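Long-range contacts in immunoreactive 84kD antigen PG93 (Porphyromonas gingivalis, PDB 5M11), which is an essential surface component (PorZ) of the type-IX secretion system, and binds calcium and zinc ions: residues 698-704 / 737-743; 673-677 / 689-694. All blocks are in the same frame, centred on the assembly; numbering follows the deposited sequence.

The two contacts come from two antiparallel sheets that pack face to face as a beta sandwich near the C-terminus of the chain, with their centres about 11 Å apart. Contact 2 pairs the strands 675-677 and 689-692 of a three-stranded sheet; contact 1 pairs the central strands 699-703 and 735-742 of the four-stranded one. Aliphatic side chains meet between them: I691 CD1 lies 3.6 Å from V739 CG2, and L694 CD2 lies 3.7 Å from V741 CG2. At one end of contact 1 D743 binds a calcium ion together with E670, and the side chain of L694 in contact 2 is about 10 Å from that ion.

Contact 1 of 2, residues 698-704 / 737-743; sequences CSVKITD and YAVAVYD. With CA (calcium ion), chain K.
Strands 699-703 and 735-742 are the two central strands of the four-stranded antiparallel sheet in the C-terminal beta sandwich, flanked by strands 709-714 and 749-756. Three hydrogen-bonded pairs, S699 with Y742, K701 with A740 and T703 with A738, each exchange two N-H...O=C bonds. The bond from A740 N to K701 O is 2.9 Å long and almost straight (177°), and the one from S699 N to Y742 O measures 2.7 Å. The non-hydrogen-bonded pairs V700-V741 and I702-V739 turn their side chains to the sandwich interior. There V700 and V741 stand shoulder to shoulder, CG2 of V700 4.1 Å from CG2 of V741. With chi1 at 177°, CG1 of V700 swings away from its own N to reach V739 CG1 (3.8 Å), and V700 thereby touches both V739 and V741. S699, K701, T703, A738, A740 and Y742 occupy the other face. The small methyl of A740 takes CG of K701 at 3.7 Å; beyond CG the lysine chain bends at chi3 and chi4, bringing NZ to a weak bond with S699 OG, while Q712 OE1 is its stronger partner. Where strand 699-703 begins and strand 735-742 ends, SG of C698 lies 3.5 Å from CB of D743, whose OD2 binds the calcium ion at 2.7 Å, a site completed on the protein side by E670. Weak bonds from the backbone N atoms of S746 and K748 also reach the D743 carboxylate. The chemistry thus divides by face: valines and isoleucine pack on the interior side, while the other side mixes S699, K701, T703 and Y742 with the methyls of A738 and A740, and the calcium ion ties the end of strand 735-742 to the segment that precedes strand 675-677.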
# COMPACT_ATOMS: atom_id res chain seq x y z
N CYS A 698 -2.06 22.82 21.04
CA CYS A 698 -1.26 23.49 22.05
C CYS A 698 -1.01 24.93 21.68
O CYS A 698 -0.80 25.25 20.51
CB CYS A 698 0.06 22.76 22.25
SG CYS A 698 0.02 21.44 23.49
N SER A 699 -0.95 25.80 22.70
CA SER A 699 -0.54 27.17 22.52
C SER A 699 0.99 27.17 22.53
O SER A 699 1.58 26.52 23.39
CB SER A 699 -1.11 28.05 23.62
OG SER A 699 -0.58 29.36 23.53
N VAL A 700 1.62 27.82 21.54
CA VAL A 700 3.08 27.88 21.45
C VAL A 700 3.45 29.35 21.27
O VAL A 700 3.02 29.95 20.28
CB VAL A 700 3.68 26.95 20.34
CG1 VAL A 700 5.19 27.09 20.22
CG2 VAL A 700 3.31 25.49 20.58
N LYS A 701 4.18 29.93 22.24
CA LYS A 701 4.59 31.34 22.19
C LYS A 701 6.10 31.50 22.48
O LYS A 701 6.63 30.90 23.42
CB LYS A 701 3.74 32.26 23.10
CG LYS A 701 3.89 32.05 24.61
CD LYS A 701 2.82 32.78 25.42
CE LYS A 701 1.71 31.88 25.88
NZ LYS A 701 0.84 31.45 24.75
N ILE A 702 6.79 32.29 21.64
CA ILE A 702 8.22 32.55 21.73
C ILE A 702 8.46 33.93 22.32
O ILE A 702 7.92 34.92 21.82
CB ILE A 702 8.92 32.36 20.35
CG1 ILE A 702 8.59 30.97 19.74
CG2 ILE A 702 10.44 32.57 20.47
CD1 ILE A 702 8.77 30.84 18.26
N THR A 703 9.24 34.00 23.41
CA THR A 703 9.58 35.26 24.10
C THR A 703 11.07 35.44 24.29
O THR A 703 11.81 34.45 24.40
CB THR A 703 8.92 35.35 25.49
OG1 THR A 703 9.49 34.37 26.37
CG2 THR A 703 7.42 35.25 25.46
N ASP A 704 11.50 36.70 24.44
CA ASP A 704 12.89 37.04 24.76
C ASP A 704 13.08 36.84 26.27
O ASP A 704 12.10 36.56 26.97
CB ASP A 704 13.25 38.47 24.30
CG ASP A 704 12.41 39.62 24.85
OD1 ASP A 704 11.46 39.35 25.61
OD2 ASP A 704 12.69 40.78 24.50
N TYR A 737 16.19 32.55 23.85
CA TYR A 737 14.77 32.71 23.58
C TYR A 737 14.03 31.56 24.25
O TYR A 737 14.66 30.57 24.64
CB TYR A 737 14.51 32.80 22.06
CG TYR A 737 15.14 34.06 21.47
CD1 TYR A 737 14.43 35.25 21.41
CD2 TYR A 737 16.48 34.07 21.07
CE1 TYR A 737 15.02 36.42 20.94
CE2 TYR A 737 17.08 35.24 20.61
CZ TYR A 737 16.34 36.41 20.55
OH TYR A 737 16.90 37.58 20.09
N ALA A 738 12.72 31.73 24.47
CA ALA A 738 11.94 30.72 25.17
C ALA A 738 10.67 30.39 24.45
O ALA A 738 10.01 31.26 23.87
CB ALA A 738 11.62 31.20 26.58
N VAL A 739 10.31 29.11 24.52
CA VAL A 739 9.13 28.51 23.93
C VAL A 739 8.23 28.05 25.08
O VAL A 739 8.60 27.14 25.85
CB VAL A 739 9.54 27.36 22.98
CG1 VAL A 739 8.34 26.75 22.28
CG2 VAL A 739 10.57 27.84 21.96
N ALA A 740 7.08 28.72 25.22
CA ALA A 740 6.08 28.38 26.23
C ALA A 740 4.97 27.62 25.56
O ALA A 740 4.32 28.14 24.64
CB ALA A 740 5.57 29.63 26.91
N VAL A 741 4.80 26.35 25.97
CA VAL A 741 3.80 25.44 25.42
C VAL A 741 2.73 25.18 26.47
O VAL A 741 3.03 24.61 27.51
CB VAL A 741 4.39 24.11 24.88
CG1 VAL A 741 3.30 23.24 24.26
CG2 VAL A 741 5.52 24.36 23.88
N TYR A 742 1.50 25.55 26.18
CA TYR A 742 0.38 25.30 27.08
C TYR A 742 -0.72 24.52 26.36
O TYR A 742 -1.20 24.94 25.30
CB TYR A 742 -0.18 26.61 27.65
CG TYR A 742 -1.40 26.43 28.52
CD1 TYR A 742 -1.29 25.95 29.83
CD2 TYR A 742 -2.67 26.74 28.04
CE1 TYR A 742 -2.42 25.79 30.63
CE2 TYR A 742 -3.80 26.58 28.84
CZ TYR A 742 -3.67 26.10 30.13
OH TYR A 742 -4.78 25.94 30.93
N ASP A 743 -1.15 23.39 26.96
CA ASP A 743 -2.26 22.65 26.39
C ASP A 743 -3.52 23.02 27.20
O ASP A 743 -3.52 22.89 28.43
CB ASP A 743 -2.00 21.12 26.28
CG ASP A 743 -2.17 20.25 27.51
OD1 ASP A 743 -1.64 20.63 28.58
OD2 ASP A 743 -2.71 19.14 27.37
CA CA K . -3.24 16.78 26.25

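Contact 2 of 2, residues 673-677 / 689-694; sequences GVYVY and VTIAGL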
# COMPACT_ATOMS: atom_id res chain seq x y z
N GLY A 673 8.23 15.73 25.90
CA GLY A 673 9.02 15.54 24.68
C GLY A 673 9.21 16.75 23.78
O GLY A 673 9.68 16.59 22.66
N VAL A 674 8.88 17.97 24.24
CA VAL A 674 9.04 19.15 23.38
C VAL A 674 10.54 19.50 23.28
O VAL A 674 11.27 19.34 24.26
CB VAL A 674 8.15 20.36 23.83
CG1 VAL A 674 8.30 21.55 22.89
CG2 VAL A 674 6.68 19.97 23.92
N TYR A 675 11.01 19.93 22.07
CA TYR A 675 12.41 20.32 21.82
C TYR A 675 12.55 21.25 20.59
O TYR A 675 11.70 21.24 19.70
CB TYR A 675 13.30 19.07 21.66
CG TYR A 675 12.99 18.22 20.45
CD1 TYR A 675 13.85 18.19 19.36
CD2 TYR A 675 11.90 17.36 20.44
CE1 TYR A 675 13.61 17.36 18.26
CE2 TYR A 675 11.65 16.51 19.36
CZ TYR A 675 12.51 16.52 18.26
OH TYR A 675 12.24 15.73 17.18
N VAL A 676 13.63 22.06 20.55
CA VAL A 676 13.93 22.98 19.45
C VAL A 676 15.17 22.50 18.75
O VAL A 676 16.15 22.14 19.41
CB VAL A 676 14.13 24.47 19.85
CG1 VAL A 676 13.87 25.40 18.68
CG2 VAL A 676 13.32 24.88 21.06
N TYR A 677 15.16 22.53 17.42
CA TYR A 677 16.30 22.17 16.61
C TYR A 677 16.33 23.09 15.39
O TYR A 677 15.30 23.28 14.74
CB TYR A 677 16.36 20.68 16.25
CG TYR A 677 15.30 20.20 15.28
CD1 TYR A 677 15.57 20.11 13.92
CD2 TYR A 677 14.05 19.78 15.73
CE1 TYR A 677 14.61 19.64 13.02
CE2 TYR A 677 13.08 19.33 14.84
CZ TYR A 677 13.36 19.25 13.48
OH TYR A 677 12.38 18.81 12.61
N VAL A 689 14.19 27.80 13.06
CA VAL A 689 14.05 26.74 14.09
C VAL A 689 12.73 25.96 13.93
O VAL A 689 11.75 26.50 13.42
CB VAL A 689 14.23 27.20 15.56
CG1 VAL A 689 15.63 27.73 15.82
CG2 VAL A 689 13.17 28.21 15.98
N THR A 690 12.74 24.70 14.41
CA THR A 690 11.58 23.81 14.42
C THR A 690 11.27 23.36 15.86
O THR A 690 12.15 22.77 16.52
CB THR A 690 11.80 22.60 13.50
OG1 THR A 690 12.08 23.09 12.19
CG2 THR A 690 10.59 21.63 13.46
N ILE A 691 10.04 23.65 16.33
CA ILE A 691 9.53 23.18 17.62
C ILE A 691 8.97 21.82 17.33
O ILE A 691 8.15 21.71 16.43
CB ILE A 691 8.48 24.11 18.33
CG1 ILE A 691 8.92 25.61 18.39
CG2 ILE A 691 8.12 23.58 19.72
CD1 ILE A 691 10.30 25.91 18.92
N ALA A 692 9.46 20.79 18.03
CA ALA A 692 8.99 19.43 17.78
C ALA A 692 8.61 18.73 19.09
O ALA A 692 8.81 19.31 20.17
CB ALA A 692 10.04 18.65 17.02
N GLY A 693 8.02 17.54 18.98
CA GLY A 693 7.53 16.75 20.11
C GLY A 693 6.29 17.34 20.77
O GLY A 693 5.96 16.96 21.90
N LEU A 694 5.59 18.25 20.07
CA LEU A 694 4.38 18.91 20.56
C LEU A 694 3.16 18.01 20.49
O LEU A 694 3.25 16.85 20.08
CB LEU A 694 4.09 20.17 19.72
CG LEU A 694 5.04 21.35 19.82
CD1 LEU A 694 4.76 22.30 18.75
CD2 LEU A 694 4.89 22.07 21.11
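The rings of Y675 and Y677 each take an aliphatic carbon of the opposing strand on one face. CB of A692 sits 3.8 Å from the centroid of the Y675 ring, 26° off its normal and shifted toward the rim, a CH-pi contact that is closest at CZ. CB of T690 lies in the same way over a face of the Y677 ring, 3.9 Å from the centroid. The A692 methyl is used twice, for it also stands at the edge of the Y677 ring, near its plane, 3.8 Å from CE2; the edge of the Y675 ring has G673 O in its plane. In both tyrosines chi1 is positive (66° and 69°), which folds the ring back over the partner strand. T690 runs alongside Y677, its CG2 near the phenol oxygen, and OG1 of T690 is hydrogen-bonded to K721 NZ. In the backbone, the pairs Y675-A692 and Y677-T690 each exchange two hydrogen bonds; A692 N to Y675 O is 2.8 Å, whereas Y675 N approaches A692 O from above the carbonyl plane. The other face of the sheet is aliphatic. CG1 of V676 touches both I691 CD1 and V689 CB, at 3.6 Å from each; just before the strand, CG1 of V674 joins this packing at I691 CG2 (3.8 Å). G693, at positive phi, turns the chain after the strand, and its CA-H points at G673 O. This is a beta hairpin with a long connection, its strand 675-677 at the sheet edge and 689-692 in the middle, next to strand 720-722. One face carries the tyrosines, while the other packs on V739, V741, I752 and F754 of the second sheet, as is typical of a beta sandwich.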